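Local coordinates for putative peptidase (Chlamydophila abortus, PDB 3CE2), which probably acts as a zinc-dependent oligopeptidase of the M3B family that degrades small bioactive peptides, at residues 242-247 against 521-526; 476-481 against 499-504; 180-185 against 526-531. All coordinates share one frame; numbering follows the deposited sequence.

Contact 1: residues 242-247 against 521-526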
loop_
_atom_site.group_PDB
_atom_site.type_symbol
_atom_site.label_atom_id
_atom_site.label_comp_id
_atom_site.label_asym_id
_atom_site.label_seq_id
_atom_site.Cartn_x
_atom_site.Cartn_y
_atom_site.Cartn_z
ATOM N N THR A 242 -18.799 -3.954 -22.772
ATOM C CA THR A 242 -17.943 -2.788 -22.837
ATOM C C THR A 242 -16.819 -2.880 -21.804
ATOM O O THR A 242 -15.649 -2.616 -22.081
ATOM C CB THR A 242 -18.780 -1.537 -22.628
ATOM O OG1 THR A 242 -19.630 -1.377 -23.777
ATOM C CG2 THR A 242 -17.880 -0.281 -22.414
ATOM N N PHE A 243 -17.160 -3.295 -20.605
ATOM C CA PHE A 243 -16.124 -3.513 -19.635
ATOM C C PHE A 243 -15.161 -4.615 -20.074
ATOM O O PHE A 243 -13.962 -4.493 -19.857
ATOM C CB PHE A 243 -16.748 -3.829 -18.308
ATOM C CG PHE A 243 -17.276 -2.633 -17.605
ATOM C CD1 PHE A 243 -16.416 -1.608 -17.229
ATOM C CD2 PHE A 243 -18.633 -2.542 -17.271
ATOM C CE1 PHE A 243 -16.906 -0.497 -16.533
ATOM C CE2 PHE A 243 -19.125 -1.455 -16.569
ATOM C CZ PHE A 243 -18.264 -0.425 -16.201
ATOM N N ALA A 244 -15.668 -5.673 -20.703
ATOM C CA ALA A 244 -14.785 -6.713 -21.270
ATOM C C ALA A 244 -13.884 -6.121 -22.319
ATOM O O ALA A 244 -12.683 -6.376 -22.322
ATOM C CB ALA A 244 -15.567 -7.851 -21.876
ATOM N N ASN A 245 -14.442 -5.341 -23.229
ATOM C CA ASN A 245 -13.582 -4.719 -24.234
ATOM C C ASN A 245 -12.480 -3.914 -23.590
ATOM O O ASN A 245 -11.311 -3.997 -23.985
ATOM C CB ASN A 245 -14.378 -3.791 -25.141
ATOM C CG ASN A 245 -15.145 -4.539 -26.172
ATOM O OD1 ASN A 245 -14.731 -5.608 -26.585
ATOM N ND2 ASN A 245 -16.277 -4.001 -26.583
ATOM N N LEU A 246 -12.865 -3.107 -22.607
ATOM C CA LEU A 246 -11.942 -2.165 -22.033
ATOM C C LEU A 246 -10.869 -2.922 -21.278
ATOM O O LEU A 246 -9.716 -2.556 -21.300
ATOM C CB LEU A 246 -12.669 -1.168 -21.141
ATOM C CG LEU A 246 -13.557 -0.097 -21.794
ATOM C CD1 LEU A 246 -14.303 0.622 -20.698
ATOM C CD2 LEU A 246 -12.761 0.911 -22.620
ATOM N N LEU A 247 -11.234 -4.005 -20.626
ATOM C CA LEU A 247 -10.247 -4.756 -19.854
ATOM C C LEU A 247 -9.326 -5.540 -20.786
ATOM O O LEU A 247 -8.109 -5.504 -20.626
ATOM C CB LEU A 247 -10.943 -5.670 -18.858
ATOM C CG LEU A 247 -10.041 -6.447 -17.912
ATOM C CD1 LEU A 247 -9.200 -5.510 -17.040
ATOM C CD2 LEU A 247 -10.921 -7.371 -17.065
ATOM N N ILE A 521 -20.027 -11.193 -11.903
ATOM C CA ILE A 521 -19.776 -9.985 -12.688
ATOM C C ILE A 521 -18.751 -9.118 -11.961
ATOM O O ILE A 521 -18.297 -8.120 -12.500
ATOM C CB ILE A 521 -21.092 -9.184 -12.962
ATOM C CG1 ILE A 521 -20.961 -8.259 -14.172
ATOM C CG2 ILE A 521 -21.480 -8.343 -11.764
ATOM C CD1 ILE A 521 -20.281 -8.886 -15.362
ATOM N N GLU A 522 -18.367 -9.522 -10.746
ATOM C CA GLU A 522 -17.476 -8.706 -9.907
ATOM C C GLU A 522 -16.243 -8.207 -10.633
ATOM O O GLU A 522 -15.812 -7.079 -10.417
ATOM C CB GLU A 522 -17.078 -9.426 -8.609
ATOM C CG GLU A 522 -17.929 -9.026 -7.394
ATOM C CD GLU A 522 -18.297 -10.217 -6.495
ATOM O OE1 GLU A 522 -17.369 -10.795 -5.867
ATOM O OE2 GLU A 522 -19.514 -10.565 -6.418
ATOM N N TRP A 523 -15.673 -9.028 -11.505
ATOM C CA TRP A 523 -14.462 -8.619 -12.193
ATOM C C TRP A 523 -14.637 -7.271 -12.864
ATOM O O TRP A 523 -13.675 -6.515 -13.004
ATOM C CB TRP A 523 -14.052 -9.647 -13.224
ATOM C CG TRP A 523 -15.057 -9.840 -14.280
ATOM C CD1 TRP A 523 -15.995 -10.804 -14.327
ATOM C CD2 TRP A 523 -15.207 -9.068 -15.478
ATOM N NE1 TRP A 523 -16.746 -10.685 -15.470
ATOM C CE2 TRP A 523 -16.280 -9.625 -16.198
ATOM C CE3 TRP A 523 -14.537 -7.956 -16.011
ATOM C CZ2 TRP A 523 -16.721 -9.106 -17.414
ATOM C CZ3 TRP A 523 -14.963 -7.452 -17.228
ATOM C CH2 TRP A 523 -16.048 -8.035 -17.924
ATOM N N ALA A 524 -15.867 -6.962 -13.266
ATOM C CA ALA A 524 -16.156 -5.686 -13.924
ATOM C C ALA A 524 -16.060 -4.431 -13.025
ATOM O O ALA A 524 -15.785 -3.348 -13.529
ATOM C CB ALA A 524 -17.483 -5.745 -14.622
ATOM N N ARG A 525 -16.271 -4.574 -11.715
ATOM C CA ARG A 525 -16.251 -3.432 -10.820
ATOM C C ARG A 525 -14.883 -3.103 -10.276
ATOM O O ARG A 525 -14.741 -2.125 -9.562
ATOM C CB ARG A 525 -17.236 -3.587 -9.658
ATOM C CG ARG A 525 -17.863 -4.966 -9.544
ATOM C CD ARG A 525 -19.276 -4.998 -8.877
ATOM N NE ARG A 525 -19.390 -4.221 -7.629
ATOM C CZ ARG A 525 -20.182 -4.549 -6.602
ATOM N NH1 ARG A 525 -20.918 -5.656 -6.644
ATOM N NH2 ARG A 525 -20.231 -3.774 -5.520
ATOM N N ILE A 526 -13.875 -3.899 -10.614
ATOM C CA ILE A 526 -12.544 -3.691 -10.065
ATOM C C ILE A 526 -11.659 -2.822 -10.931
ATOM O O ILE A 526 -11.218 -3.274 -11.976
ATOM C CB ILE A 526 -11.805 -4.988 -9.965
ATOM C CG1 ILE A 526 -12.576 -5.977 -9.109
ATOM C CG2 ILE A 526 -10.416 -4.746 -9.396
ATOM C CD1 ILE A 526 -12.040 -7.362 -9.283
#
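Trp523 lays the six-membered end of its indole against Phe243, Ala244 and Leu247, and its course from backbone to tip accounts for most of this contact. Its CB packs on the hairpin behind, with Trp523 CB 3.6 Å from Phe478 CE2 and also near Tyr501 CD1. CG lies between the backbone N and the carbonyl carbon (chi1 62°). The indole beyond it reaches helix 240-260, where Leu247 comes in obliquely, its CD2 3.8 Å from Trp523 CE3. Trp523 CZ3 is edge-on to the main chain, 4.0 Å from Phe243 C, and also meets Phe243 CB. At the tip, Trp523 CH2 lies 3.7 Å from Ala244 N, which sits at the indole edge and in its plane, and it touches Ala244 CB as well. The polar NE1 is satisfied separately by a hydrogen bond to Ser498 OG.

Beside the indole, Phe243 CB touches Ala524 CB at 4.2 Å, while the carbonyl oxygen of Ala524 stands over one face of the phenylalanine ring, toward its rim. The buried join is van der Waals packing of apolar side chains against each other and against backbone atoms, with no hydrogen bond across. Within the helical M3 peptidase fold, it sets helix 240-260 against the connection between helices 494-509 and 536-553, with Tyr236 of helix 222-237 adjoining Phe243.

Contact 2: residues 476-481 against 499-504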
loop_
_atom_site.group_PDB
_atom_site.type_symbol
_atom_site.label_atom_id
_atom_site.label_comp_id
_atom_site.label_asym_id
_atom_site.label_seq_id
_atom_site.Cartn_x
_atom_site.Cartn_y
_atom_site.Cartn_z
ATOM N N ALA A 476 -5.540 -11.866 -7.574
ATOM C CA ALA A 476 -4.228 -12.224 -8.157
ATOM C C ALA A 476 -4.272 -13.382 -9.135
ATOM O O ALA A 476 -3.658 -13.295 -10.199
ATOM C CB ALA A 476 -3.206 -12.486 -7.096
ATOM N N SER A 477 -4.986 -14.460 -8.823
ATOM C CA SER A 477 -5.041 -15.547 -9.806
ATOM C C SER A 477 -5.837 -15.130 -11.020
ATOM O O SER A 477 -5.482 -15.474 -12.170
ATOM C CB SER A 477 -5.603 -16.849 -9.242
ATOM O OG SER A 477 -6.488 -16.556 -8.207
ATOM N N PHE A 478 -6.913 -14.387 -10.767
ATOM C CA PHE A 478 -7.708 -13.881 -11.865
ATOM C C PHE A 478 -6.812 -13.104 -12.815
ATOM O O PHE A 478 -6.766 -13.375 -14.022
ATOM C CB PHE A 478 -8.840 -12.993 -11.377
ATOM C CG PHE A 478 -9.684 -12.487 -12.489
ATOM C CD1 PHE A 478 -10.271 -13.373 -13.372
ATOM C CD2 PHE A 478 -9.847 -11.120 -12.700
ATOM C CE1 PHE A 478 -11.037 -12.908 -14.426
ATOM C CE2 PHE A 478 -10.616 -10.648 -13.763
ATOM C CZ PHE A 478 -11.210 -11.544 -14.621
ATOM N N GLU A 479 -6.069 -12.155 -12.255
ATOM C CA GLU A 479 -5.209 -11.304 -13.053
ATOM C C GLU A 479 -4.138 -12.156 -13.745
ATOM O O GLU A 479 -3.669 -11.864 -14.854
ATOM C CB GLU A 479 -4.608 -10.210 -12.162
ATOM C CG GLU A 479 -3.630 -9.308 -12.852
ATOM C CD GLU A 479 -3.173 -8.117 -11.983
ATOM O OE1 GLU A 479 -3.230 -8.198 -10.727
ATOM O OE2 GLU A 479 -2.742 -7.088 -12.576
ATOM N N TYR A 480 -3.760 -13.239 -13.097
ATOM C CA TYR A 480 -2.785 -14.110 -13.682
ATOM C C TYR A 480 -3.373 -14.867 -14.869
ATOM O O TYR A 480 -2.773 -14.897 -15.946
ATOM C CB TYR A 480 -2.302 -15.077 -12.628
ATOM C CG TYR A 480 -1.307 -16.059 -13.146
ATOM C CD1 TYR A 480 0.049 -15.733 -13.219
ATOM C CD2 TYR A 480 -1.713 -17.323 -13.563
ATOM C CE1 TYR A 480 0.975 -16.638 -13.697
ATOM C CE2 TYR A 480 -0.804 -18.233 -14.044
ATOM C CZ TYR A 480 0.537 -17.891 -14.101
ATOM O OH TYR A 480 1.431 -18.809 -14.576
ATOM N N ASP A 481 -4.545 -15.480 -14.679
ATOM C CA ASP A 481 -5.165 -16.290 -15.749
ATOM C C ASP A 481 -5.512 -15.480 -16.980
ATOM O O ASP A 481 -5.502 -16.009 -18.083
ATOM C CB ASP A 481 -6.444 -16.983 -15.283
ATOM C CG ASP A 481 -6.198 -18.022 -14.204
ATOM O OD1 ASP A 481 -5.016 -18.354 -13.968
ATOM O OD2 ASP A 481 -7.186 -18.505 -13.580
ATOM N N SER A 499 -16.481 -16.589 -16.756
ATOM C CA SER A 499 -16.325 -18.008 -16.398
ATOM C C SER A 499 -15.121 -18.186 -15.527
ATOM O O SER A 499 -15.172 -18.840 -14.499
ATOM C CB SER A 499 -16.111 -18.875 -17.632
ATOM O OG SER A 499 -17.311 -18.961 -18.355
ATOM N N THR A 500 -14.022 -17.610 -15.986
ATOM C CA THR A 500 -12.792 -17.571 -15.252
ATOM C C THR A 500 -13.064 -17.104 -13.823
ATOM O O THR A 500 -12.603 -17.716 -12.848
ATOM C CB THR A 500 -11.850 -16.592 -15.932
ATOM O OG1 THR A 500 -11.609 -17.039 -17.263
ATOM C CG2 THR A 500 -10.542 -16.507 -15.215
ATOM N N TYR A 501 -13.814 -16.021 -13.688
ATOM C CA TYR A 501 -14.017 -15.462 -12.368
ATOM C C TYR A 501 -14.948 -16.367 -11.562
ATOM O O TYR A 501 -14.808 -16.510 -10.336
ATOM C CB TYR A 501 -14.536 -14.027 -12.467
ATOM C CG TYR A 501 -14.407 -13.245 -11.208
ATOM C CD1 TYR A 501 -13.258 -12.514 -10.934
ATOM C CD2 TYR A 501 -15.426 -13.225 -10.284
ATOM C CE1 TYR A 501 -13.128 -11.794 -9.753
ATOM C CE2 TYR A 501 -15.308 -12.518 -9.099
ATOM C CZ TYR A 501 -14.156 -11.805 -8.836
ATOM O OH TYR A 501 -14.056 -11.079 -7.649
ATOM N N LYS A 502 -15.892 -16.992 -12.247
ATOM C CA LYS A 502 -16.829 -17.876 -11.551
ATOM C C LYS A 502 -16.129 -19.094 -10.931
ATOM O O LYS A 502 -16.314 -19.380 -9.751
ATOM C CB LYS A 502 -17.968 -18.331 -12.460
ATOM C CG LYS A 502 -18.942 -19.216 -11.715
ATOM C CD LYS A 502 -20.290 -19.314 -12.388
ATOM C CE LYS A 502 -21.366 -19.539 -11.302
ATOM N NZ LYS A 502 -22.683 -20.045 -11.816
ATOM N N ASN A 503 -15.325 -19.791 -11.733
ATOM C CA ASN A 503 -14.534 -20.927 -11.250
ATOM C C ASN A 503 -13.708 -20.488 -10.074
ATOM O O ASN A 503 -13.664 -21.168 -9.053
ATOM C CB ASN A 503 -13.647 -21.550 -12.349
ATOM C CG ASN A 503 -14.466 -22.025 -13.579
ATOM O OD1 ASN A 503 -15.620 -22.471 -13.461
ATOM N ND2 ASN A 503 -13.868 -21.918 -14.757
ATOM N N LEU A 504 -13.080 -19.329 -10.196
ATOM C CA LEU A 504 -12.284 -18.821 -9.097
ATOM C C LEU A 504 -13.124 -18.590 -7.851
ATOM O O LEU A 504 -12.736 -19.010 -6.756
ATOM C CB LEU A 504 -11.543 -17.543 -9.484
ATOM C CG LEU A 504 -10.080 -17.642 -9.902
ATOM C CD1 LEU A 504 -9.847 -18.791 -10.881
ATOM C CD2 LEU A 504 -9.654 -16.314 -10.525
#
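Phe478 and Tyr501 form a T-shaped pair at the heart of an antiparallel helix-helix packing, in which helices 451-487 and 494-509 make a helical hairpin of the M3 peptidase fold. The axes of the two short segments run at 146° to each other and approach to 10.1 Å.

The aromatic contact is almost perpendicular, with ring planes at 87°. Tyr501 supplies the edge: its CD1 stands over the centre of one Phe478 face, and the centroids of the Phe478 and Tyr501 rings are 5.2 Å apart. CG of Phe478 is anti to the backbone N (chi1 -179°), beside the carbonyl carbon.

Two methyls lie near the plane of the Phe478 ring. Thr500 CG2 is 3.6 Å from Phe478 CD1, whereas Leu504 CD2 sits at the backbone end, 3.5 Å from Phe478 CB.

Polar side chains join through van der Waals contact, without a hydrogen bond between the segments. Ser477 and Thr500 hydroxyls bond within their own helices, to Leu474 O and Tyr496 O. The Asp481 side chain is about 5 Å from that of His484, which with His488 binds a zinc ion. Asp481 and Leu504 meet tip to tip, with Asp481 OD2 3.8 Å from Leu504 CD1.

Contact 3: residues 180-185 against 526-531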
loop_
_atom_site.group_PDB
_atom_site.type_symbol
_atom_site.label_atom_id
_atom_site.label_comp_id
_atom_site.label_asym_id
_atom_site.label_seq_id
_atom_site.Cartn_x
_atom_site.Cartn_y
_atom_site.Cartn_z
ATOM N N VAL A 180 -6.268 5.090 -22.683
ATOM C CA VAL A 180 -7.688 5.239 -22.962
ATOM C C VAL A 180 -8.502 4.195 -22.234
ATOM O O VAL A 180 -9.543 4.517 -21.698
ATOM C CB VAL A 180 -8.063 5.266 -24.459
ATOM C CG1 VAL A 180 -7.853 3.925 -25.103
ATOM C CG2 VAL A 180 -9.514 5.643 -24.584
ATOM N N ALA A 181 -8.024 2.959 -22.178
ATOM C CA ALA A 181 -8.832 1.931 -21.553
ATOM C C ALA A 181 -9.249 2.348 -20.141
ATOM O O ALA A 181 -10.444 2.380 -19.825
ATOM C CB ALA A 181 -8.132 0.578 -21.568
ATOM N N SER A 182 -8.271 2.720 -19.322
ATOM C CA SER A 182 -8.512 3.096 -17.929
ATOM C C SER A 182 -9.381 4.316 -17.786
ATOM O O SER A 182 -10.174 4.405 -16.848
ATOM C CB SER A 182 -7.196 3.338 -17.211
ATOM O OG SER A 182 -6.179 2.549 -17.821
ATOM N N LYS A 183 -9.242 5.260 -18.703
ATOM C CA LYS A 183 -9.996 6.501 -18.604
ATOM C C LYS A 183 -11.474 6.248 -18.871
ATOM O O LYS A 183 -12.348 6.712 -18.134
ATOM C CB LYS A 183 -9.446 7.551 -19.567
ATOM C CG LYS A 183 -8.271 8.338 -19.003
ATOM C CD LYS A 183 -7.724 9.375 -19.996
ATOM C CE LYS A 183 -6.789 10.389 -19.306
ATOM N NZ LYS A 183 -6.296 11.434 -20.275
ATOM N N ALA A 184 -11.751 5.503 -19.931
ATOM C CA ALA A 184 -13.108 5.222 -20.296
ATOM C C ALA A 184 -13.762 4.422 -19.164
ATOM O O ALA A 184 -14.889 4.726 -18.733
ATOM C CB ALA A 184 -13.131 4.458 -21.570
ATOM N N PHE A 185 -13.044 3.412 -18.674
ATOM C CA PHE A 185 -13.494 2.687 -17.513
ATOM C C PHE A 185 -13.936 3.610 -16.383
ATOM O O PHE A 185 -14.965 3.358 -15.762
ATOM C CB PHE A 185 -12.419 1.752 -16.967
ATOM C CG PHE A 185 -12.795 1.139 -15.645
ATOM C CD1 PHE A 185 -13.591 0.009 -15.594
ATOM C CD2 PHE A 185 -12.408 1.730 -14.455
ATOM C CE1 PHE A 185 -13.968 -0.533 -14.389
ATOM C CE2 PHE A 185 -12.766 1.179 -13.246
ATOM C CZ PHE A 185 -13.545 0.051 -13.219
ATOM N N ILE A 526 -13.875 -3.899 -10.614
ATOM C CA ILE A 526 -12.544 -3.691 -10.065
ATOM C C ILE A 526 -11.659 -2.822 -10.931
ATOM O O ILE A 526 -11.218 -3.274 -11.976
ATOM C CB ILE A 526 -11.805 -4.988 -9.965
ATOM C CG1 ILE A 526 -12.576 -5.977 -9.109
ATOM C CG2 ILE A 526 -10.416 -4.746 -9.396
ATOM C CD1 ILE A 526 -12.040 -7.362 -9.283
ATOM N N PRO A 527 -11.333 -1.609 -10.458
ATOM C CA PRO A 527 -10.673 -0.530 -11.215
ATOM C C PRO A 527 -9.346 -0.916 -11.882
ATOM O O PRO A 527 -8.557 -1.659 -11.292
ATOM C CB PRO A 527 -10.467 0.556 -10.161
ATOM C CG PRO A 527 -11.540 0.269 -9.136
ATOM C CD PRO A 527 -11.603 -1.215 -9.068
ATOM N N HIS A 528 -9.116 -0.402 -13.098
ATOM C CA HIS A 528 -8.006 -0.866 -13.961
ATOM C C HIS A 528 -6.634 -0.576 -13.388
ATOM O O HIS A 528 -5.625 -1.168 -13.859
ATOM C CB HIS A 528 -8.062 -0.257 -15.358
ATOM C CG HIS A 528 -9.157 -0.798 -16.211
ATOM N ND1 HIS A 528 -9.197 -0.602 -17.577
ATOM C CD2 HIS A 528 -10.264 -1.513 -15.899
ATOM C CE1 HIS A 528 -10.282 -1.172 -18.067
ATOM N NE2 HIS A 528 -10.949 -1.728 -17.071
ATOM N N PHE A 529 -6.596 0.347 -12.408
ATOM C CA PHE A 529 -5.356 0.652 -11.682
ATOM C C PHE A 529 -4.974 -0.454 -10.694
ATOM O O PHE A 529 -3.815 -0.526 -10.258
ATOM C CB PHE A 529 -5.337 2.056 -11.058
ATOM C CG PHE A 529 -6.315 2.266 -9.929
ATOM C CD1 PHE A 529 -7.475 3.034 -10.126
ATOM C CD2 PHE A 529 -6.055 1.763 -8.656
ATOM C CE1 PHE A 529 -8.387 3.276 -9.070
ATOM C CE2 PHE A 529 -6.960 1.992 -7.587
ATOM C CZ PHE A 529 -8.127 2.753 -7.797
ATOM N N TYR A 530 -5.949 -1.329 -10.390
ATOM C CA TYR A 530 -5.675 -2.633 -9.767
ATOM C C TYR A 530 -5.078 -3.592 -10.750
ATOM O O TYR A 530 -4.925 -4.763 -10.463
ATOM C CB TYR A 530 -6.907 -3.252 -9.117
ATOM C CG TYR A 530 -7.269 -2.459 -7.923
ATOM C CD1 TYR A 530 -6.410 -2.392 -6.848
ATOM C CD2 TYR A 530 -8.423 -1.702 -7.900
ATOM C CE1 TYR A 530 -6.697 -1.634 -5.772
ATOM C CE2 TYR A 530 -8.731 -0.938 -6.828
ATOM C CZ TYR A 530 -7.861 -0.898 -5.761
ATOM O OH TYR A 530 -8.168 -0.119 -4.670
ATOM N N TYR A 531 -4.693 -3.089 -11.907
ATOM C CA TYR A 531 -3.958 -3.940 -12.814
ATOM C C TYR A 531 -2.445 -3.609 -12.969
ATOM O O TYR A 531 -1.937 -2.545 -12.572
ATOM C CB TYR A 531 -4.733 -4.128 -14.131
ATOM C CG TYR A 531 -6.061 -4.824 -13.892
ATOM C CD1 TYR A 531 -6.226 -6.148 -14.224
ATOM C CD2 TYR A 531 -7.119 -4.180 -13.288
ATOM C CE1 TYR A 531 -7.422 -6.826 -13.993
ATOM C CE2 TYR A 531 -8.330 -4.849 -13.057
ATOM C CZ TYR A 531 -8.469 -6.182 -13.421
ATOM O OH TYR A 531 -9.632 -6.899 -13.224
#
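Ser182 and His528 bring the backbones nearest, with their CA atoms 5.6 Å apart. The segment 180-185 is the first part of a regular helix, whereas 526-531 is largely irregular: it runs extended through Ile526 and Pro527, then makes a short 3-10 turn at 528-529. The hydrogen bonds Tyr530 N to Pro527 O and Tyr531 N to His528 O belong to this tighter turn.

At the centre of the side-chain contact, Phe185 and His528 form an offset stack, their ring centroids 4.5 Å apart and their planes inclined by 26°. The displacement leaves Phe185 CB over the middle of the imidazole in a CH-pi contact, 3.8 Å from the His528 ring centroid. In turn, His528 CD2 lies over one face of the phenylalanine, toward its rim. The closest atoms of the pair are Phe185 CD1 and His528 NE2, 3.5 Å apart.

The contact joins two regions of the largely helical M3 peptidase architecture: helix 180-192, in the N-terminal oligopeptidase F part, and the connection to helix 536-553 in the M3 peptidase part. Leu246 of helix 240-260 also packs on His528.

Farther out on the phenylalanine, Phe185 CE2 and CZ lie against Pro527 CA, and Phe185 CE2 is 3.9 Å from Pro527 CB. Nearer the helix start, Ser182 CB approaches His528 CB at 4.1 Å, while His528 ND1 lies beside Ser182 CA at 3.8 Å.

How the contacts relate
One irregular connection, between helices 494-509 and 536-553, supplies a segment to contacts 1 and 3, which share Ile526 and have centres about 9 Å apart. Contact 2 is centred about 13 Å from contact 1 and 17 Å from contact 3. Along the chain, contact 3 spans contact 1, which in turn spans the local helical pair of contact 2. Physical contacts continue between them: Phe243 CE1 and Phe185 CD1 are 3.5 Å apart, and Tyr531 touches Phe478. The connection touches helices 180-192, 240-260 and 451-487, so that segments far apart in sequence lie side by side, with helix 494-509 completing the hairpin of contact 2.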